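Local coordinates for protein UDP-4-amino-4,6-dideoxy-N-acetyl-beta-L-altrosamine transaminase (Helicobacter pylori, PDB 2FN6) that catalyses the pyridoxal phosphate-dependent transamination of a UDP-linked 4-keto sugar, the second step in making the pseudaminic acid that modifies flagellin, at residues G46-L51 against V194-E199; R65-F70 against T122-S127; K299-S304 against K367-F372. All coordinates share one frame; numbering follows the deposited sequence.

Contact 1 of 3, residues G46-L51 against V194-E199; sequences GVKHAL and VTNDSE
His-49 and Thr-195 form an antiparallel hydrogen-bonded pair, and the next pair along, Ala-50 with Val-194, is non-hydrogen-bonded. His-49 N donates to Thr-195 O at 2.8 Å, and Thr-195 N returns a straighter bond to His-49 O, also 2.8 Å and 162° at the hydrogen. That same His-49 O receives a CA-H...O contact from Val-194 CA. Where the pairing runs out, the side chain of Asn-196 takes over: its OD1 accepts from Lys-48 N at 3.0 Å, with the donor tilted 32° from the carbonyl plane. The lysine's first carbons lie across the asparagine, CB against OD1, and only its end leads away.

The paired side chains fall on two faces. On one, Val-194 CG1 meets Ala-50 CB at 3.9 Å; just before the strand, Val-47 crosses Val-194 at about a right angle, Val-47 CG2 against Val-194 CB. On the other face, His-49 CB lies 3.8 Å from Thr-195 CG2. With chi1 at -56°, CG of His-49 stands opposite its own carbonyl carbon, which carries the imidazole to the start of the next helix, where NE2 is 3.5 Å from Ser-198 CB. Thr-195 OG1 accepts from Asp-197 N in an ST turn and also bonds Leu-173 O. Asp-197 then N-caps helix 198-207: its OD1 takes Leu-200 N and, weakly, Glu-199 N.

The contact joins strand 49-53, at one edge of the sheet within this chain and entered from helix 32-45 through the Schellman motif at Gly-46, to strand 191-195 as it turns into helix 198-207. Helix 32-45 covers the Val-194 face, with Cys-42 on Ala-50 and Leu-45 on Val-194; helix 198-207 lies on the other, where His-201 meets both the His-49 ring and Thr-195, and strand 174-178 flanks Val-194.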
ATOM      1  N   GLY A  46      15.079  -5.122 -19.726  1.00 49.57           N
ATOM      2  CA  GLY A  46      15.723  -4.203 -20.668  1.00 49.91           C
ATOM      3  C   GLY A  46      15.049  -2.839 -20.744  1.00 52.16           C
ATOM      4  O   GLY A  46      14.829  -2.314 -21.835  1.00 53.67           O
ATOM      5  N   VAL A  47      14.706  -2.264 -19.593  1.00 52.43           N
ATOM      6  CA  VAL A  47      14.110  -0.925 -19.563  1.00 51.87           C
ATOM      7  C   VAL A  47      14.982   0.001 -18.739  1.00 52.84           C
ATOM      8  O   VAL A  47      15.919  -0.448 -18.075  1.00 53.38           O
ATOM      9  CB  VAL A  47      12.634  -0.914 -19.037  1.00 50.75           C
ATOM     10  CG1 VAL A  47      11.704  -1.634 -19.998  1.00 48.08           C
ATOM     11  CG2 VAL A  47      12.538  -1.522 -17.641  1.00 50.23           C
ATOM     12  N   LYS A  48      14.668   1.290 -18.780  1.00 54.10           N
ATOM     13  CA  LYS A  48      15.492   2.293 -18.113  1.00 56.07           C
ATOM     14  C   LYS A  48      15.143   2.518 -16.645  1.00 54.79           C
ATOM     15  O   LYS A  48      16.034   2.711 -15.816  1.00 53.98           O
ATOM     16  CB  LYS A  48      15.461   3.621 -18.879  1.00 57.06           C
ATOM     17  CG  LYS A  48      16.587   3.743 -19.892  1.00 62.49           C
ATOM     18  CD  LYS A  48      16.349   4.843 -20.918  1.00 65.57           C
ATOM     19  CE  LYS A  48      17.379   4.751 -22.032  1.00 68.35           C
ATOM     20  NZ  LYS A  48      17.180   5.812 -23.055  1.00 72.35           N
ATOM     21  N   HIS A  49      13.852   2.495 -16.326  1.00 53.97           N
ATOM     22  CA  HIS A  49      13.402   2.873 -14.989  1.00 53.92           C
ATOM     23  C   HIS A  49      12.359   1.931 -14.378  1.00 52.31           C
ATOM     24  O   HIS A  49      11.413   1.483 -15.048  1.00 51.71           O
ATOM     25  CB  HIS A  49      12.881   4.309 -15.011  1.00 55.35           C
ATOM     26  CG  HIS A  49      13.880   5.300 -15.519  1.00 63.00           C
ATOM     27  ND1 HIS A  49      15.043   5.599 -14.841  1.00 65.75           N
ATOM     28  CD2 HIS A  49      13.899   6.051 -16.648  1.00 62.50           C
ATOM     29  CE1 HIS A  49      15.728   6.499 -15.523  1.00 64.83           C
ATOM     30  NE2 HIS A  49      15.054   6.792 -16.622  1.00 63.93           N
ATOM     31  N   ALA A  50      12.529   1.653 -13.090  1.00 49.30           N
ATOM     32  CA  ALA A  50      11.614   0.782 -12.368  1.00 43.88           C
ATOM     33  C   ALA A  50      11.303   1.337 -10.994  1.00 43.16           C
ATOM     34  O   ALA A  50      12.211   1.777 -10.283  1.00 42.03           O
ATOM     35  CB  ALA A  50      12.205  -0.602 -12.251  1.00 40.92           C
ATOM     36  N   LEU A  51      10.019   1.306 -10.627  1.00 41.79           N
ATOM     37  CA  LEU A  51       9.577   1.612  -9.259  1.00 42.78           C
ATOM     38  C   LEU A  51       8.691   0.510  -8.657  1.00 43.42           C
ATOM     39  O   LEU A  51       7.697   0.089  -9.266  1.00 45.60           O
ATOM     40  CB  LEU A  51       8.794   2.921  -9.229  1.00 43.56           C
ATOM     41  CG  LEU A  51       9.530   4.252  -9.323  1.00 44.75           C
ATOM     42  CD1 LEU A  51       8.477   5.313  -9.360  1.00 43.61           C
ATOM     43  CD2 LEU A  51      10.495   4.470  -8.138  1.00 43.93           C
ATOM     44  N   VAL A 194       7.291   0.133 -14.634  1.00 44.81           N
ATOM     45  CA  VAL A 194       8.520   0.293 -15.383  1.00 44.45           C
ATOM     46  C   VAL A 194       8.294   1.238 -16.575  1.00 47.54           C
ATOM     47  O   VAL A 194       7.217   1.274 -17.181  1.00 47.02           O
ATOM     48  CB  VAL A 194       9.152  -1.062 -15.809  1.00 43.75           C
ATOM     49  CG1 VAL A 194       9.376  -1.972 -14.597  1.00 43.66           C
ATOM     50  CG2 VAL A 194       8.329  -1.774 -16.860  1.00 46.30           C
ATOM     51  N   THR A 195       9.315   2.026 -16.883  1.00 48.97           N
ATOM     52  CA  THR A 195       9.232   2.989 -17.962  1.00 49.46           C
ATOM     53  C   THR A 195      10.594   3.334 -18.584  1.00 51.96           C
ATOM     54  O   THR A 195      11.658   3.114 -17.980  1.00 51.12           O
ATOM     55  CB  THR A 195       8.560   4.284 -17.498  1.00 48.13           C
ATOM     56  OG1 THR A 195       8.350   5.116 -18.639  1.00 49.96           O
ATOM     57  CG2 THR A 195       9.421   5.015 -16.473  1.00 45.03           C
ATOM     58  N   ASN A 196      10.544   3.884 -19.796  1.00 52.87           N
ATOM     59  CA  ASN A 196      11.733   4.397 -20.452  1.00 52.79           C
ATOM     60  C   ASN A 196      11.835   5.934 -20.372  1.00 54.30           C
ATOM     61  O   ASN A 196      12.858   6.515 -20.747  1.00 55.75           O
ATOM     62  CB  ASN A 196      11.818   3.863 -21.884  1.00 50.74           C
ATOM     63  CG  ASN A 196      12.452   2.472 -21.953  1.00 48.81           C
ATOM     64  OD1 ASN A 196      13.469   2.209 -21.316  1.00 49.98           O
ATOM     65  ND2 ASN A 196      11.858   1.584 -22.741  1.00 45.48           N
ATOM     66  N   ASP A 197      10.791   6.574 -19.840  1.00 54.75           N
ATOM     67  CA  ASP A 197      10.724   8.041 -19.697  1.00 55.39           C
ATOM     68  C   ASP A 197      11.155   8.489 -18.296  1.00 56.03           C
ATOM     69  O   ASP A 197      10.455   8.254 -17.311  1.00 55.49           O
ATOM     70  CB  ASP A 197       9.308   8.549 -20.036  1.00 56.26           C
ATOM     71  CG  ASP A 197       9.157  10.074 -19.898  1.00 60.95           C
ATOM     72  OD1 ASP A 197       9.245  10.622 -18.770  1.00 59.24           O
ATOM     73  OD2 ASP A 197       8.909  10.730 -20.931  1.00 67.42           O
ATOM     74  N   SER A 198      12.304   9.151 -18.223  1.00 58.25           N
ATOM     75  CA  SER A 198      12.897   9.553 -16.949  1.00 59.55           C
ATOM     76  C   SER A 198      12.034  10.507 -16.132  1.00 59.58           C
ATOM     77  O   SER A 198      12.090  10.500 -14.901  1.00 59.22           O
ATOM     78  CB  SER A 198      14.274  10.173 -17.174  1.00 60.72           C
ATOM     79  OG  SER A 198      14.822  10.634 -15.948  1.00 62.91           O
ATOM     80  N   GLU A 199      11.242  11.326 -16.812  1.00 60.23           N
ATOM     81  CA  GLU A 199      10.403  12.307 -16.128  1.00 61.57           C
ATOM     82  C   GLU A 199       9.237  11.629 -15.413  1.00 58.35           C
ATOM     83  O   GLU A 199       8.903  11.978 -14.275  1.00 56.66           O
ATOM     84  CB  GLU A 199       9.914  13.381 -17.113  1.00 64.82           C
ATOM     85  CG  GLU A 199      10.772  14.660 -17.128  1.00 73.77           C
ATOM     86  CD  GLU A 199      10.569  15.538 -15.879  1.00 81.13           C
ATOM     87  OE1 GLU A 199      11.564  16.124 -15.383  1.00 80.64           O
ATOM     88  OE2 GLU A 199       9.414  15.641 -15.394  1.00 83.82           O
TER

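Contact 2 of 3, residues R65-F70 against T122-S127; sequences RNFSEF and TKAIVS
Phe-67 and Ser-68, near the C-terminal end of helix 56-66, meet Lys-123 and Ala-124 at the start of strand 122-128, one of the inner strands of the seven-stranded sheet. No hydrogen bond links the two segments; the touch is made by side chains. The Phe-67 ring and the Lys-123 chain slide past each other in opposite directions, and the ring carbon CE1 comes to 3.9 Å from Lys-123 CD. Ala-124 CB lies obliquely to the ring, 4.3 Å from the same Phe-67 CE1. The Lys-123 chain bends at chi2 (-52°) and again at chi4 (-53°), and its CE is 3.6 Å from Ser-68 CB. The ammonium group ends 4.1 Å from Glu-69 O, too long for a hydrogen bond, so the lysine contributes here mainly through its methylenes.

Ser-150 of the adjacent strand 150-154 also touches the Phe-67 side chain, and the lysine chain rests on Arg-74. Close by, Arg-65 makes a salt bridge with Glu-93 of the second subunit, which places the end of this helix near the dimer partner. Across the sheet the strands run 49-53, 191-195, 174-178, 150-154, 122-128, 76-79, 97-100, with 191-195 antiparallel to both its neighbours, the order of the large domain of fold type I pyridoxal phosphate enzymes, in which helices pack on both faces of a central mixed sheet.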
ATOM      1  N   ARG A  65      -2.366   8.543 -12.435  1.00 47.75           N
ATOM      2  CA  ARG A  65      -2.394   9.908 -11.909  1.00 47.98           C
ATOM      3  C   ARG A  65      -1.291  10.773 -12.483  1.00 49.95           C
ATOM      4  O   ARG A  65      -1.393  11.992 -12.448  1.00 50.65           O
ATOM      5  CB  ARG A  65      -2.308   9.923 -10.375  1.00 45.88           C
ATOM      6  CG  ARG A  65      -3.564   9.435  -9.681  1.00 45.98           C
ATOM      7  CD  ARG A  65      -4.700  10.476  -9.700  1.00 46.43           C
ATOM      8  NE  ARG A  65      -4.362  11.639  -8.884  1.00 49.65           N
ATOM      9  CZ  ARG A  65      -4.473  11.692  -7.559  1.00 51.93           C
ATOM     10  NH1 ARG A  65      -4.926  10.647  -6.882  1.00 54.61           N
ATOM     11  NH2 ARG A  65      -4.130  12.792  -6.904  1.00 49.97           N
ATOM     12  N   ASN A  66      -0.250  10.148 -13.023  1.00 52.04           N
ATOM     13  CA  ASN A  66       0.960  10.882 -13.352  1.00 54.22           C
ATOM     14  C   ASN A  66       1.465  10.822 -14.795  1.00 55.10           C
ATOM     15  O   ASN A  66       2.403  11.545 -15.130  1.00 54.70           O
ATOM     16  CB  ASN A  66       2.089  10.497 -12.388  1.00 54.74           C
ATOM     17  CG  ASN A  66       1.815  10.941 -10.964  1.00 58.49           C
ATOM     18  OD1 ASN A  66       1.030  10.315 -10.241  1.00 63.01           O
ATOM     19  ND2 ASN A  66       2.468  12.018 -10.547  1.00 57.79           N
ATOM     20  N   PHE A  67       0.875   9.978 -15.644  1.00 55.70           N
ATOM     21  CA  PHE A  67       1.360   9.872 -17.027  1.00 56.78           C
ATOM     22  C   PHE A  67       1.159  11.206 -17.745  1.00 59.09           C
ATOM     23  O   PHE A  67       2.051  11.671 -18.449  1.00 58.96           O
ATOM     24  CB  PHE A  67       0.740   8.694 -17.788  1.00 56.36           C
ATOM     25  CG  PHE A  67      -0.701   8.887 -18.168  1.00 55.86           C
ATOM     26  CD1 PHE A  67      -1.048   9.195 -19.477  1.00 55.92           C
ATOM     27  CD2 PHE A  67      -1.710   8.745 -17.228  1.00 55.71           C
ATOM     28  CE1 PHE A  67      -2.374   9.372 -19.837  1.00 53.33           C
ATOM     29  CE2 PHE A  67      -3.037   8.924 -17.580  1.00 55.25           C
ATOM     30  CZ  PHE A  67      -3.370   9.242 -18.885  1.00 54.66           C
ATOM     31  N   SER A  68      -0.008  11.809 -17.540  1.00 61.16           N
ATOM     32  CA  SER A  68      -0.232  13.228 -17.825  1.00 65.67           C
ATOM     33  C   SER A  68      -1.129  13.862 -16.766  1.00 65.15           C
ATOM     34  O   SER A  68      -1.807  13.167 -16.009  1.00 65.34           O
ATOM     35  CB  SER A  68      -0.826  13.444 -19.228  1.00 66.88           C
ATOM     36  OG  SER A  68       0.197  13.734 -20.174  1.00 69.81           O
ATOM     37  N   GLU A  69      -1.128  15.185 -16.722  1.00 65.86           N
ATOM     38  CA  GLU A  69      -2.044  15.918 -15.865  1.00 66.38           C
ATOM     39  C   GLU A  69      -3.469  15.711 -16.384  1.00 64.01           C
ATOM     40  O   GLU A  69      -3.659  15.408 -17.560  1.00 63.39           O
ATOM     41  CB  GLU A  69      -1.664  17.393 -15.871  1.00 68.49           C
ATOM     42  CG  GLU A  69      -2.078  18.166 -14.639  1.00 74.81           C
ATOM     43  CD  GLU A  69      -1.954  19.670 -14.845  1.00 83.47           C
ATOM     44  OE1 GLU A  69      -1.325  20.095 -15.847  1.00 84.41           O
ATOM     45  OE2 GLU A  69      -2.490  20.429 -14.006  1.00 86.38           O
ATOM     46  N   PHE A  70      -4.459  15.854 -15.506  1.00 63.02           N
ATOM     47  CA  PHE A  70      -5.853  15.559 -15.853  1.00 62.80           C
ATOM     48  C   PHE A  70      -6.665  16.767 -16.352  1.00 63.21           C
ATOM     49  O   PHE A  70      -6.646  17.852 -15.754  1.00 60.61           O
ATOM     50  CB  PHE A  70      -6.573  14.886 -14.677  1.00 61.88           C
ATOM     51  CG  PHE A  70      -8.045  14.673 -14.904  1.00 62.45           C
ATOM     52  CD1 PHE A  70      -8.505  13.531 -15.555  1.00 61.66           C
ATOM     53  CD2 PHE A  70      -8.978  15.623 -14.472  1.00 63.08           C
ATOM     54  CE1 PHE A  70      -9.877  13.329 -15.775  1.00 60.86           C
ATOM     55  CE2 PHE A  70     -10.352  15.433 -14.682  1.00 60.77           C
ATOM     56  CZ  PHE A  70     -10.801  14.282 -15.338  1.00 61.51           C
ATOM     57  N   THR A 122     -10.707  10.965 -25.839  1.00 69.52           N
ATOM     58  CA  THR A 122      -9.758   9.864 -25.687  1.00 67.15           C
ATOM     59  C   THR A 122      -8.361  10.350 -25.333  1.00 65.18           C
ATOM     60  O   THR A 122      -7.822  11.224 -26.013  1.00 65.44           O
ATOM     61  CB  THR A 122      -9.694   9.014 -26.956  1.00 67.67           C
ATOM     62  OG1 THR A 122     -11.010   8.893 -27.504  1.00 70.84           O
ATOM     63  CG2 THR A 122      -9.169   7.626 -26.643  1.00 68.19           C
ATOM     64  N   LYS A 123      -7.796   9.778 -24.261  1.00 61.76           N
ATOM     65  CA  LYS A 123      -6.492  10.176 -23.729  1.00 58.10           C
ATOM     66  C   LYS A 123      -5.479   9.043 -23.846  1.00 57.47           C
ATOM     67  O   LYS A 123      -4.280   9.291 -24.029  1.00 55.45           O
ATOM     68  CB  LYS A 123      -6.620  10.565 -22.257  1.00 58.64           C
ATOM     69  CG  LYS A 123      -5.827  11.809 -21.813  1.00 60.23           C
ATOM     70  CD  LYS A 123      -4.351  11.793 -22.182  1.00 56.33           C
ATOM     71  CE  LYS A 123      -3.572  12.854 -21.407  1.00 57.53           C
ATOM     72  NZ  LYS A 123      -4.096  14.265 -21.461  1.00 52.20           N
ATOM     73  N   ALA A 124      -5.964   7.803 -23.721  1.00 57.24           N
ATOM     74  CA  ALA A 124      -5.093   6.620 -23.708  1.00 55.73           C
ATOM     75  C   ALA A 124      -5.793   5.304 -24.015  1.00 55.89           C
ATOM     76  O   ALA A 124      -7.020   5.188 -23.918  1.00 55.71           O
ATOM     77  CB  ALA A 124      -4.383   6.506 -22.373  1.00 56.01           C
ATOM     78  N   ILE A 125      -4.984   4.317 -24.396  1.00 55.47           N
ATOM     79  CA  ILE A 125      -5.397   2.923 -24.420  1.00 54.02           C
ATOM     80  C   ILE A 125      -4.647   2.195 -23.305  1.00 53.45           C
ATOM     81  O   ILE A 125      -3.409   2.276 -23.211  1.00 53.02           O
ATOM     82  CB  ILE A 125      -5.064   2.228 -25.752  1.00 54.92           C
ATOM     83  CG1 ILE A 125      -5.423   3.116 -26.962  1.00 58.41           C
ATOM     84  CG2 ILE A 125      -5.711   0.843 -25.809  1.00 52.43           C
ATOM     85  CD1 ILE A 125      -6.896   3.206 -27.299  1.00 59.31           C
ATOM     86  N   VAL A 126      -5.412   1.501 -22.461  1.00 51.92           N
ATOM     87  CA  VAL A 126      -4.863   0.628 -21.435  1.00 49.20           C
ATOM     88  C   VAL A 126      -5.105  -0.820 -21.829  1.00 48.20           C
ATOM     89  O   VAL A 126      -6.236  -1.287 -21.780  1.00 50.48           O
ATOM     90  CB  VAL A 126      -5.499   0.891 -20.057  1.00 50.04           C
ATOM     91  CG1 VAL A 126      -5.045  -0.169 -19.052  1.00 50.50           C
ATOM     92  CG2 VAL A 126      -5.152   2.301 -19.548  1.00 44.17           C
ATOM     93  N   SER A 127      -4.050  -1.524 -22.233  1.00 44.88           N
ATOM     94  CA  SER A 127      -4.169  -2.940 -22.560  1.00 43.35           C
ATOM     95  C   SER A 127      -3.784  -3.849 -21.378  1.00 44.51           C
ATOM     96  O   SER A 127      -3.087  -3.410 -20.443  1.00 40.77           O
ATOM     97  CB  SER A 127      -3.330  -3.295 -23.787  1.00 43.54           C
ATOM     98  OG  SER A 127      -1.953  -3.428 -23.464  1.00 46.07           O
TER

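Contact 3 of 3, residues K299-S304 against K367-F372; sequences KLILES and KTFESF
Two torsions near -60° bring Ile-301 up to Phe-372: chi1 of -55° sets Ile-301 CG1 opposite its carbonyl carbon and beside its backbone N, and chi2 of -70° turns CD1 toward the phenylalanine ring. The contact is a helix-helix packing in the C-terminal part of the chain, where fold type I aminotransferases have their small domain; it joins helix 298-307 to the end of helix 355-370 and the residues that follow it. The two branches of Ile-301 serve different rings, CG2 that of Phe-369 and CD1 that of Phe-372. CG2 lies 3.9 Å from Phe-369 CZ, the side chains meeting at about a right angle, and Phe-369 in turn packs edge-to-face with Phe-294. Leu-300 CB adds an apolar contact to Phe-372 CE2 at 4.0 Å. A turn further along, Ser-304 OG stands 3.6 Å from Thr-368 OG1 without a hydrogen bond between them; the threonine hydroxyl has a weak one to Ser-364 O. Thr-368 O sits at the edge of the Phe-372 ring, in its plane. Over one face of that ring, Ile-301 CD1 makes a CH-pi contact 3.7 Å from the centroid, only 10° off the normal.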
ATOM      1  N   LYS A 299     -21.683 -23.385 -13.790  1.00 49.88           N
ATOM      2  CA  LYS A 299     -21.687 -23.558 -12.331  1.00 53.41           C
ATOM      3  C   LYS A 299     -21.610 -25.025 -11.956  1.00 52.35           C
ATOM      4  O   LYS A 299     -20.834 -25.404 -11.082  1.00 53.85           O
ATOM      5  CB  LYS A 299     -22.932 -22.920 -11.700  1.00 57.45           C
ATOM      6  CG  LYS A 299     -23.716 -21.991 -12.653  1.00 66.73           C
ATOM      7  CD  LYS A 299     -24.683 -22.806 -13.563  1.00 73.32           C
ATOM      8  CE  LYS A 299     -24.616 -22.380 -15.034  1.00 74.17           C
ATOM      9  NZ  LYS A 299     -24.959 -20.945 -15.261  1.00 76.56           N
ATOM     10  N   LEU A 300     -22.393 -25.851 -12.641  1.00 51.37           N
ATOM     11  CA  LEU A 300     -22.402 -27.295 -12.393  1.00 52.69           C
ATOM     12  C   LEU A 300     -21.079 -27.947 -12.787  1.00 52.08           C
ATOM     13  O   LEU A 300     -20.584 -28.827 -12.080  1.00 53.90           O
ATOM     14  CB  LEU A 300     -23.591 -27.956 -13.107  1.00 53.20           C
ATOM     15  CG  LEU A 300     -24.936 -27.237 -12.876  1.00 58.43           C
ATOM     16  CD1 LEU A 300     -26.023 -27.627 -13.904  1.00 58.65           C
ATOM     17  CD2 LEU A 300     -25.434 -27.440 -11.431  1.00 55.83           C
ATOM     18  N   ILE A 301     -20.500 -27.497 -13.900  1.00 51.37           N
ATOM     19  CA  ILE A 301     -19.161 -27.923 -14.314  1.00 51.47           C
ATOM     20  C   ILE A 301     -18.132 -27.549 -13.246  1.00 50.69           C
ATOM     21  O   ILE A 301     -17.298 -28.372 -12.868  1.00 49.47           O
ATOM     22  CB  ILE A 301     -18.726 -27.280 -15.652  1.00 50.64           C
ATOM     23  CG1 ILE A 301     -19.740 -27.547 -16.775  1.00 53.78           C
ATOM     24  CG2 ILE A 301     -17.337 -27.751 -16.044  1.00 51.44           C
ATOM     25  CD1 ILE A 301     -19.789 -28.973 -17.261  1.00 56.77           C
ATOM     26  N   LEU A 302     -18.206 -26.306 -12.769  1.00 50.29           N
ATOM     27  CA  LEU A 302     -17.263 -25.798 -11.776  1.00 52.47           C
ATOM     28  C   LEU A 302     -17.372 -26.537 -10.458  1.00 54.95           C
ATOM     29  O   LEU A 302     -16.362 -27.028  -9.933  1.00 56.00           O
ATOM     30  CB  LEU A 302     -17.424 -24.286 -11.568  1.00 51.31           C
ATOM     31  CG  LEU A 302     -17.070 -23.409 -12.771  1.00 48.69           C
ATOM     32  CD1 LEU A 302     -17.376 -21.962 -12.495  1.00 44.19           C
ATOM     33  CD2 LEU A 302     -15.601 -23.586 -13.140  1.00 48.96           C
ATOM     34  N   GLU A 303     -18.593 -26.645  -9.936  1.00 57.27           N
ATOM     35  CA  GLU A 303     -18.812 -27.372  -8.682  1.00 59.70           C
ATOM     36  C   GLU A 303     -18.322 -28.802  -8.827  1.00 57.97           C
ATOM     37  O   GLU A 303     -17.704 -29.354  -7.911  1.00 60.05           O
ATOM     38  CB  GLU A 303     -20.281 -27.350  -8.275  1.00 60.05           C
ATOM     39  CG  GLU A 303     -20.783 -25.974  -7.832  1.00 64.07           C
ATOM     40  CD  GLU A 303     -22.310 -25.843  -7.856  1.00 66.05           C
ATOM     41  OE1 GLU A 303     -23.022 -26.883  -7.825  1.00 72.12           O
ATOM     42  OE2 GLU A 303     -22.797 -24.687  -7.910  1.00 70.69           O
ATOM     43  N   SER A 304     -18.569 -29.393  -9.992  1.00 55.54           N
ATOM     44  CA  SER A 304     -18.120 -30.758 -10.232  1.00 55.43           C
ATOM     45  C   SER A 304     -16.586 -30.878 -10.280  1.00 54.01           C
ATOM     46  O   SER A 304     -16.037 -31.902  -9.852  1.00 54.52           O
ATOM     47  CB  SER A 304     -18.762 -31.343 -11.487  1.00 55.00           C
ATOM     48  OG  SER A 304     -18.076 -32.523 -11.862  1.00 57.74           O
ATOM     49  N   LYS A 367     -12.982 -36.377 -17.584  1.00 50.10           N
ATOM     50  CA  LYS A 367     -14.081 -37.110 -16.951  1.00 53.56           C
ATOM     51  C   LYS A 367     -15.251 -36.183 -16.612  1.00 54.19           C
ATOM     52  O   LYS A 367     -16.410 -36.518 -16.877  1.00 56.73           O
ATOM     53  CB  LYS A 367     -13.612 -37.851 -15.692  1.00 54.10           C
ATOM     54  CG  LYS A 367     -12.828 -39.131 -15.966  1.00 55.59           C
ATOM     55  CD  LYS A 367     -12.717 -40.024 -14.721  1.00 57.57           C
ATOM     56  CE  LYS A 367     -11.880 -41.284 -15.009  1.00 61.36           C
ATOM     57  NZ  LYS A 367     -11.713 -42.158 -13.797  1.00 65.29           N
ATOM     58  N   THR A 368     -14.945 -35.011 -16.060  1.00 51.10           N
ATOM     59  CA  THR A 368     -15.982 -34.059 -15.705  1.00 50.13           C
ATOM     60  C   THR A 368     -16.882 -33.703 -16.888  1.00 51.60           C
ATOM     61  O   THR A 368     -18.107 -33.773 -16.778  1.00 51.41           O
ATOM     62  CB  THR A 368     -15.388 -32.793 -15.052  1.00 48.21           C
ATOM     63  OG1 THR A 368     -15.004 -33.107 -13.712  1.00 47.63           O
ATOM     64  CG2 THR A 368     -16.389 -31.650 -15.023  1.00 43.19           C
ATOM     65  N   PHE A 369     -16.279 -33.320 -18.009  1.00 52.38           N
ATOM     66  CA  PHE A 369     -17.055 -32.897 -19.170  1.00 51.94           C
ATOM     67  C   PHE A 369     -17.851 -34.045 -19.801  1.00 54.72           C
ATOM     68  O   PHE A 369     -18.983 -33.829 -20.241  1.00 55.30           O
ATOM     69  CB  PHE A 369     -16.163 -32.213 -20.202  1.00 50.68           C
ATOM     70  CG  PHE A 369     -15.861 -30.787 -19.887  1.00 47.53           C
ATOM     71  CD1 PHE A 369     -14.674 -30.441 -19.260  1.00 45.33           C
ATOM     72  CD2 PHE A 369     -16.764 -29.786 -20.219  1.00 46.29           C
ATOM     73  CE1 PHE A 369     -14.391 -29.123 -18.973  1.00 46.24           C
ATOM     74  CE2 PHE A 369     -16.491 -28.451 -19.928  1.00 49.06           C
ATOM     75  CZ  PHE A 369     -15.301 -28.120 -19.308  1.00 50.04           C
ATOM     76  N   GLU A 370     -17.265 -35.249 -19.831  1.00 56.74           N
ATOM     77  CA  GLU A 370     -17.983 -36.462 -20.259  1.00 60.08           C
ATOM     78  C   GLU A 370     -19.237 -36.698 -19.403  1.00 61.89           C
ATOM     79  O   GLU A 370     -20.280 -37.076 -19.941  1.00 62.57           O
ATOM     80  CB  GLU A 370     -17.075 -37.711 -20.258  1.00 58.27           C
ATOM     81  N   SER A 371     -19.132 -36.450 -18.092  1.00 63.18           N
ATOM     82  CA  SER A 371     -20.266 -36.563 -17.146  1.00 65.58           C
ATOM     83  C   SER A 371     -21.550 -35.937 -17.656  1.00 67.38           C
ATOM     84  O   SER A 371     -22.647 -36.340 -17.271  1.00 67.10           O
ATOM     85  CB  SER A 371     -19.934 -35.915 -15.797  1.00 65.28           C
ATOM     86  OG  SER A 371     -19.285 -36.834 -14.941  1.00 69.43           O
ATOM     87  N   PHE A 372     -21.402 -34.939 -18.517  1.00 69.42           N
ATOM     88  CA  PHE A 372     -22.542 -34.245 -19.076  1.00 72.79           C
ATOM     89  C   PHE A 372     -22.830 -34.777 -20.500  1.00 75.33           C
ATOM     90  O   PHE A 372     -23.007 -35.991 -20.671  1.00 74.77           O
ATOM     91  CB  PHE A 372     -22.301 -32.726 -18.989  1.00 72.29           C
ATOM     92  CG  PHE A 372     -22.118 -32.214 -17.561  1.00 71.69           C
ATOM     93  CD1 PHE A 372     -20.963 -32.516 -16.832  1.00 71.28           C
ATOM     94  CD2 PHE A 372     -23.102 -31.431 -16.952  1.00 71.29           C
ATOM     95  CE1 PHE A 372     -20.792 -32.052 -15.521  1.00 69.62           C
ATOM     96  CE2 PHE A 372     -22.940 -30.956 -15.642  1.00 70.97           C
ATOM     97  CZ  PHE A 372     -21.782 -31.269 -14.926  1.00 70.85           C
TER

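Overall arrangement
Contacts 1 and 2 belong to the same seven-stranded sheet, their centres about 17 Å apart and their nearest atoms about 7 Å. Strand 49-53 is followed directly by helix 56-66, which leads into contact 2, and both segments of contact 2 fall between those of contact 1 in sequence. Contact 1 pairs edge strand 49-53 with 191-195, whereas contact 2 sets the region ending helix 56-66 against inner strand 122-128. Both hold parts of the sheet domain, which, as in fold type I enzymes, carries the pyridoxal phosphate lysine, Lys-183. Contact 3, later in the chain and across its centre, about 46 Å from contact 1 and 43 Å from contact 2 between centres, joins two C-terminal helices.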